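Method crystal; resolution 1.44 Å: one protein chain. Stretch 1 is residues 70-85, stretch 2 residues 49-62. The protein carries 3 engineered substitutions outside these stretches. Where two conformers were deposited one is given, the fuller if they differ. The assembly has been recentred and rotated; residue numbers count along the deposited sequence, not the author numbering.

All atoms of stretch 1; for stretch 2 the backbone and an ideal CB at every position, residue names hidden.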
# COMPACT_ATOMS: atom_id res chain seq x y z
N GLY A 70 -5.92 -9.83 -1.76
CA GLY A 70 -6.75 -9.41 -0.62
C GLY A 70 -6.14 -8.24 0.11
O GLY A 70 -4.91 -8.14 0.30
N VAL A 71 -6.99 -7.29 0.50
CA VAL A 71 -6.54 -6.13 1.29
C VAL A 71 -7.54 -5.82 2.39
O VAL A 71 -8.71 -6.22 2.30
CB VAL A 71 -6.32 -4.85 0.44
CG1 VAL A 71 -5.29 -5.06 -0.65
CG2 VAL A 71 -7.62 -4.32 -0.16
N GLY A 72 -7.09 -5.13 3.45
CA GLY A 72 -8.02 -4.75 4.51
C GLY A 72 -7.57 -3.45 5.15
O GLY A 72 -6.37 -3.09 5.12
N THR A 73 -8.53 -2.76 5.72
CA THR A 73 -8.31 -1.49 6.41
C THR A 73 -9.00 -1.53 7.74
O THR A 73 -10.17 -1.83 7.86
CB THR A 73 -8.88 -0.33 5.58
OG1 THR A 73 -8.13 -0.25 4.38
CG2 THR A 73 -8.81 1.02 6.32
N PHE A 74 -8.22 -1.21 8.77
CA PHE A 74 -8.71 -0.97 10.13
C PHE A 74 -8.67 0.51 10.45
O PHE A 74 -7.68 1.17 10.14
CB PHE A 74 -7.80 -1.67 11.16
CG PHE A 74 -7.71 -3.15 11.00
CD1 PHE A 74 -6.81 -3.71 10.07
CD2 PHE A 74 -8.46 -3.98 11.81
CE1 PHE A 74 -6.69 -5.11 9.95
CE2 PHE A 74 -8.38 -5.37 11.69
CZ PHE A 74 -7.47 -5.91 10.76
N SER A 75 -9.70 1.04 11.10
CA SER A 75 -9.64 2.45 11.49
C SER A 75 -10.39 2.65 12.77
O SER A 75 -11.46 2.07 13.03
CB SER A 75 -10.14 3.42 10.38
OG SER A 75 -11.43 3.10 9.97
N LYS A 76 -9.87 3.58 13.57
CA LYS A 76 -10.56 3.94 14.80
C LYS A 76 -11.90 4.65 14.52
O LYS A 76 -12.85 4.45 15.27
CB LYS A 76 -9.67 4.85 15.69
CG LYS A 76 -8.42 4.12 16.17
CD LYS A 76 -7.65 4.96 17.21
CE LYS A 76 -6.37 4.25 17.65
NZ LYS A 76 -5.78 5.00 18.82
N ASN A 77 -11.93 5.45 13.46
CA ASN A 77 -13.15 6.14 13.03
C ASN A 77 -13.88 5.34 11.95
O ASN A 77 -13.24 4.71 11.11
CB ASN A 77 -12.82 7.53 12.50
CG ASN A 77 -12.37 8.50 13.61
OD1 ASN A 77 -12.70 8.32 14.77
ND2 ASN A 77 -11.62 9.51 13.22
N LYS A 78 -15.22 5.43 11.96
CA LYS A 78 -16.02 4.73 10.96
C LYS A 78 -15.96 5.51 9.66
O LYS A 78 -16.19 6.70 9.64
CB LYS A 78 -17.48 4.59 11.41
CG LYS A 78 -18.28 3.70 10.45
CD LYS A 78 -19.79 3.82 10.66
CE LYS A 78 -20.18 3.29 12.00
NZ LYS A 78 -21.68 3.18 12.05
N PRO A 79 -15.63 4.83 8.57
CA PRO A 79 -15.70 5.51 7.28
C PRO A 79 -17.08 6.02 6.95
O PRO A 79 -18.08 5.41 7.35
CB PRO A 79 -15.37 4.41 6.27
CG PRO A 79 -14.74 3.31 7.03
CD PRO A 79 -15.24 3.42 8.44
N ILE A 80 -17.15 7.09 6.18
CA ILE A 80 -18.44 7.55 5.67
C ILE A 80 -18.84 6.90 4.35
O ILE A 80 -19.98 7.04 3.93
CB ILE A 80 -18.47 9.10 5.49
CG1 ILE A 80 -17.46 9.55 4.47
CG2 ILE A 80 -18.12 9.79 6.81
CD1 ILE A 80 -17.46 11.12 4.33
N LYS A 81 -17.92 6.18 3.72
CA LYS A 81 -18.19 5.43 2.46
C LYS A 81 -17.16 4.33 2.37
O LYS A 81 -15.99 4.51 2.74
CB LYS A 81 -18.10 6.36 1.23
CG LYS A 81 -18.58 5.75 -0.07
CD LYS A 81 -18.62 6.81 -1.22
CE LYS A 81 -19.95 6.69 -1.97
NZ LYS A 81 -20.20 5.30 -2.50
N LEU A 82 -17.63 3.20 1.85
CA LEU A 82 -16.83 2.00 1.70
C LEU A 82 -17.06 1.49 0.27
O LEU A 82 -18.24 1.27 -0.09
CB LEU A 82 -17.26 0.94 2.74
CG LEU A 82 -16.71 -0.48 2.51
CD1 LEU A 82 -15.21 -0.49 2.77
CD2 LEU A 82 -17.47 -1.36 3.49
N GLU A 83 -15.99 1.30 -0.50
CA GLU A 83 -16.14 0.71 -1.83
C GLU A 83 -15.04 -0.29 -2.07
O GLU A 83 -13.85 0.00 -1.87
CB GLU A 83 -16.14 1.78 -2.94
CG GLU A 83 -17.26 2.76 -2.76
CD GLU A 83 -17.43 3.70 -3.93
OE1 GLU A 83 -16.65 3.61 -4.89
OE2 GLU A 83 -18.36 4.52 -3.89
N LYS A 84 -15.49 -1.49 -2.42
CA LYS A 84 -14.58 -2.57 -2.70
C LYS A 84 -14.47 -2.61 -4.20
O LYS A 84 -15.43 -2.96 -4.90
CB LYS A 84 -15.09 -3.88 -2.09
CG LYS A 84 -15.12 -3.81 -0.57
CD LYS A 84 -15.85 -4.98 0.05
CE LYS A 84 -15.78 -4.91 1.58
NZ LYS A 84 -16.42 -6.10 2.25
N GLY A 85 -13.34 -2.12 -4.69
CA GLY A 85 -12.98 -2.25 -6.08
C GLY A 85 -13.16 -0.90 -6.76
O GLY A 85 -13.87 0.02 -6.27
N UNK A 49 -8.91 -13.65 15.36
CA UNK A 49 -8.29 -12.60 16.15
C UNK A 49 -8.45 -11.23 15.56
O UNK A 49 -8.29 -10.23 16.28
CB UNK A 49 -6.80 -12.90 16.33
N UNK A 50 -8.72 -11.19 14.26
CA UNK A 50 -8.89 -9.96 13.51
C UNK A 50 -10.36 -9.58 13.51
O UNK A 50 -10.68 -8.40 13.59
CB UNK A 50 -8.36 -10.11 12.08
N UNK A 51 -11.23 -10.59 13.45
CA UNK A 51 -12.67 -10.38 13.31
C UNK A 51 -13.19 -9.36 14.30
O UNK A 51 -13.64 -8.27 13.93
CB UNK A 51 -13.42 -11.70 13.49
N UNK A 52 -13.10 -9.70 15.58
CA UNK A 52 -13.61 -8.79 16.59
C UNK A 52 -12.50 -8.18 17.42
O UNK A 52 -12.39 -8.39 18.63
CB UNK A 52 -14.60 -9.52 17.50
N UNK A 53 -11.66 -7.42 16.73
CA UNK A 53 -10.80 -6.42 17.33
C UNK A 53 -11.74 -5.42 17.97
O UNK A 53 -12.86 -5.27 17.49
CB UNK A 53 -9.86 -5.77 16.31
N UNK A 54 -11.28 -4.78 19.04
CA UNK A 54 -12.02 -3.75 19.77
C UNK A 54 -11.35 -2.38 19.61
O UNK A 54 -10.11 -2.27 19.62
CB UNK A 54 -12.12 -4.12 21.25
N UNK A 55 -12.18 -1.34 19.48
CA UNK A 55 -11.73 0.02 19.24
C UNK A 55 -11.36 0.29 17.78
O UNK A 55 -10.92 1.39 17.48
CB UNK A 55 -10.53 0.32 20.14
N UNK A 56 -11.50 -0.72 16.91
CA UNK A 56 -11.30 -0.52 15.44
C UNK A 56 -12.50 -1.04 14.65
O UNK A 56 -13.06 -2.05 15.00
CB UNK A 56 -10.03 -1.23 14.96
N UNK A 57 -12.86 -0.31 13.62
CA UNK A 57 -13.70 -0.81 12.54
C UNK A 57 -12.76 -1.55 11.61
O UNK A 57 -11.60 -1.15 11.44
CB UNK A 57 -14.46 0.31 11.82
N UNK A 58 -13.24 -2.60 10.95
CA UNK A 58 -12.39 -3.21 9.94
C UNK A 58 -13.19 -3.61 8.70
O UNK A 58 -14.37 -3.93 8.82
CB UNK A 58 -11.68 -4.43 10.52
N UNK A 59 -12.49 -3.55 7.57
CA UNK A 59 -13.12 -3.80 6.25
C UNK A 59 -12.15 -4.55 5.40
O UNK A 59 -10.98 -4.17 5.33
CB UNK A 59 -13.54 -2.50 5.56
N UNK A 60 -12.58 -5.62 4.73
CA UNK A 60 -11.69 -6.46 3.94
C UNK A 60 -12.30 -6.75 2.60
O UNK A 60 -13.57 -6.87 2.49
CB UNK A 60 -11.37 -7.77 4.67
N UNK A 61 -11.44 -6.96 1.61
CA UNK A 61 -11.89 -7.50 0.31
C UNK A 61 -11.01 -8.69 0.01
O UNK A 61 -9.78 -8.66 0.26
CB UNK A 61 -11.82 -6.46 -0.81
N UNK A 62 -11.65 -9.73 -0.46
CA UNK A 62 -11.00 -10.97 -0.90
C UNK A 62 -11.02 -11.11 -2.41
O UNK A 62 -12.01 -10.69 -3.08
CB UNK A 62 -11.68 -12.18 -0.26

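Position 49 lies out of reach of stretch 1; a polar residue would suit. It is Glu 49.

Position 50 points sideways, its ideal CB 4.5 Å from Phe 74 CZ. A small or medium apolar residue fits. Val 50 puts CG1 3.5 Å from Phe 74 CZ.

Positions 51 and 52 meet nothing in stretch 1. Many residues would do. They are Lys 51 and Asn 52.

Position 53 points toward stretch 1, its ideal CB 4.9 Å from Phe 74 CE2. An aliphatic residue suits. Ile 53 brings CG1 4.3 Å from Phe 74 CE2.

Position 54 is out of reach, so many residues would do. It is Gln 54. Position 55 has phi 79°, which favours glycine. Gly 55 O and Lys 76 O share a water.

Position 56 points sideways, past Phe 74 CB and the Ser 75 carbonyl. Beyond lies the aliphatic chain of Lys 76. A long or aromatic residue could use both. Tyr 56 places CD1 3.9 Å from Phe 74 CB and OH 3.6 Å from Lys 76 CE.

Position 57 opens the antiparallel pairing: its N donates to Ser 75 O (2.8 Å). Its CB shares a face with Ser 75, near the turn at 76 to 79. A flat, large side chain could lie against that turn. Tyr 57 does so, with Lys 78 CB 3.8 Å from its ring centroid, over the face.

Position 58 has its ideal CB tight against Phe 74 CD2, at 3.5 Å. A side chain able to turn away fits. Asn 58 leads its end away.

Position 59 pairs with Thr 73 through two backbone hydrogen bonds. Leu 82 and Pro 79 offer apolar surface, so a large apolar or aromatic residue suits. Tyr 59 sets CD1 3.7 Å from Leu 82 CD2 and CE2 3.5 Å from Pro 79 CD.

Position 60 is opposite Gly 72, whose missing side chain leaves room for a ring. Phe 60 fills it: Gly 72 CA lies over its face, 3.9 Å from the centroid. A CB on Gly 72 would clash with Phe 60 CE2. The Phe 60 edge meets the Phe 74 face.

Position 61 faces Val 71 and the Lys 84 chain; a branched aliphatic residue suits. Val 61 CG1 lies 3.5 Å from Val 71 CG2.

Position 62 points away, so small or polar residues suit. It is Ser 62.

Stretch 2 (49-62) EVKNIQGYYNYFVS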
# COMPACT_ATOMS: atom_id res chain seq x y z
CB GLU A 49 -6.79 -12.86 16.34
CG GLU A 49 -6.47 -14.15 17.03
CD GLU A 49 -6.44 -15.34 16.09
OE1 GLU A 49 -6.90 -15.24 14.94
OE2 GLU A 49 -5.93 -16.39 16.52
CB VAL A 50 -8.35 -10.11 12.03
CG1 VAL A 50 -8.93 -9.09 11.13
CG2 VAL A 50 -6.83 -10.01 12.02
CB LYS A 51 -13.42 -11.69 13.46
CG LYS A 51 -13.49 -12.50 12.20
CD LYS A 51 -14.01 -13.89 12.49
CE LYS A 51 -14.38 -14.63 11.22
NZ LYS A 51 -14.63 -16.07 11.48
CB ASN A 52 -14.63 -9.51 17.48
CG ASN A 52 -15.94 -9.77 16.76
OD1 ASN A 52 -16.77 -8.86 16.61
ND2 ASN A 52 -16.13 -11.00 16.29
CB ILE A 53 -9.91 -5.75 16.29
CG1 ILE A 53 -8.95 -6.79 15.72
CG2 ILE A 53 -9.12 -4.61 16.89
CD1 ILE A 53 -7.91 -7.21 16.69
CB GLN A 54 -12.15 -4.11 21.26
CG GLN A 54 -10.89 -4.70 21.93
CD GLN A 54 -10.49 -6.09 21.40
OE1 GLN A 54 -11.31 -7.01 21.32
NE2 GLN A 54 -9.21 -6.24 21.02
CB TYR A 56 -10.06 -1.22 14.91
CG TYR A 56 -8.75 -0.58 15.28
CD1 TYR A 56 -8.17 0.38 14.46
CD2 TYR A 56 -8.07 -0.98 16.43
CE1 TYR A 56 -6.90 0.97 14.78
CE2 TYR A 56 -6.84 -0.39 16.76
CZ TYR A 56 -6.27 0.57 15.93
OH TYR A 56 -5.06 1.14 16.29
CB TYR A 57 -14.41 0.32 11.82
CG TYR A 57 -15.39 1.04 12.73
CD1 TYR A 57 -16.71 0.60 12.84
CD2 TYR A 57 -15.00 2.16 13.48
CE1 TYR A 57 -17.60 1.23 13.68
CE2 TYR A 57 -15.90 2.80 14.32
CZ TYR A 57 -17.20 2.31 14.42
OH TYR A 57 -18.10 2.93 15.25
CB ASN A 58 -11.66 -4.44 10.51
CG ASN A 58 -12.56 -5.62 10.71
OD1 ASN A 58 -12.73 -6.45 9.81
ND2 ASN A 58 -13.23 -5.70 11.87
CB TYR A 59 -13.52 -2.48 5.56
CG TYR A 59 -14.35 -1.63 6.51
CD1 TYR A 59 -15.69 -1.88 6.67
CD2 TYR A 59 -13.76 -0.65 7.29
CE1 TYR A 59 -16.44 -1.14 7.59
CE2 TYR A 59 -14.49 0.05 8.18
CZ TYR A 59 -15.79 -0.17 8.33
OH TYR A 59 -16.53 0.51 9.29
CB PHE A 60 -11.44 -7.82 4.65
CG PHE A 60 -10.42 -7.74 5.74
CD1 PHE A 60 -10.78 -7.32 7.02
CD2 PHE A 60 -9.06 -7.95 5.45
CE1 PHE A 60 -9.78 -7.22 8.03
CE2 PHE A 60 -8.07 -7.88 6.44
CZ PHE A 60 -8.45 -7.51 7.73
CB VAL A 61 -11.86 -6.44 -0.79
CG1 VAL A 61 -10.51 -5.96 -1.09
CG2 VAL A 61 -12.56 -6.97 -2.09
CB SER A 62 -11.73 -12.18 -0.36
OG SER A 62 -11.35 -12.59 0.96
O HOH W 1 -12.48 3.33 17.79
O HOH W 2 -15.81 -5.89 5.16
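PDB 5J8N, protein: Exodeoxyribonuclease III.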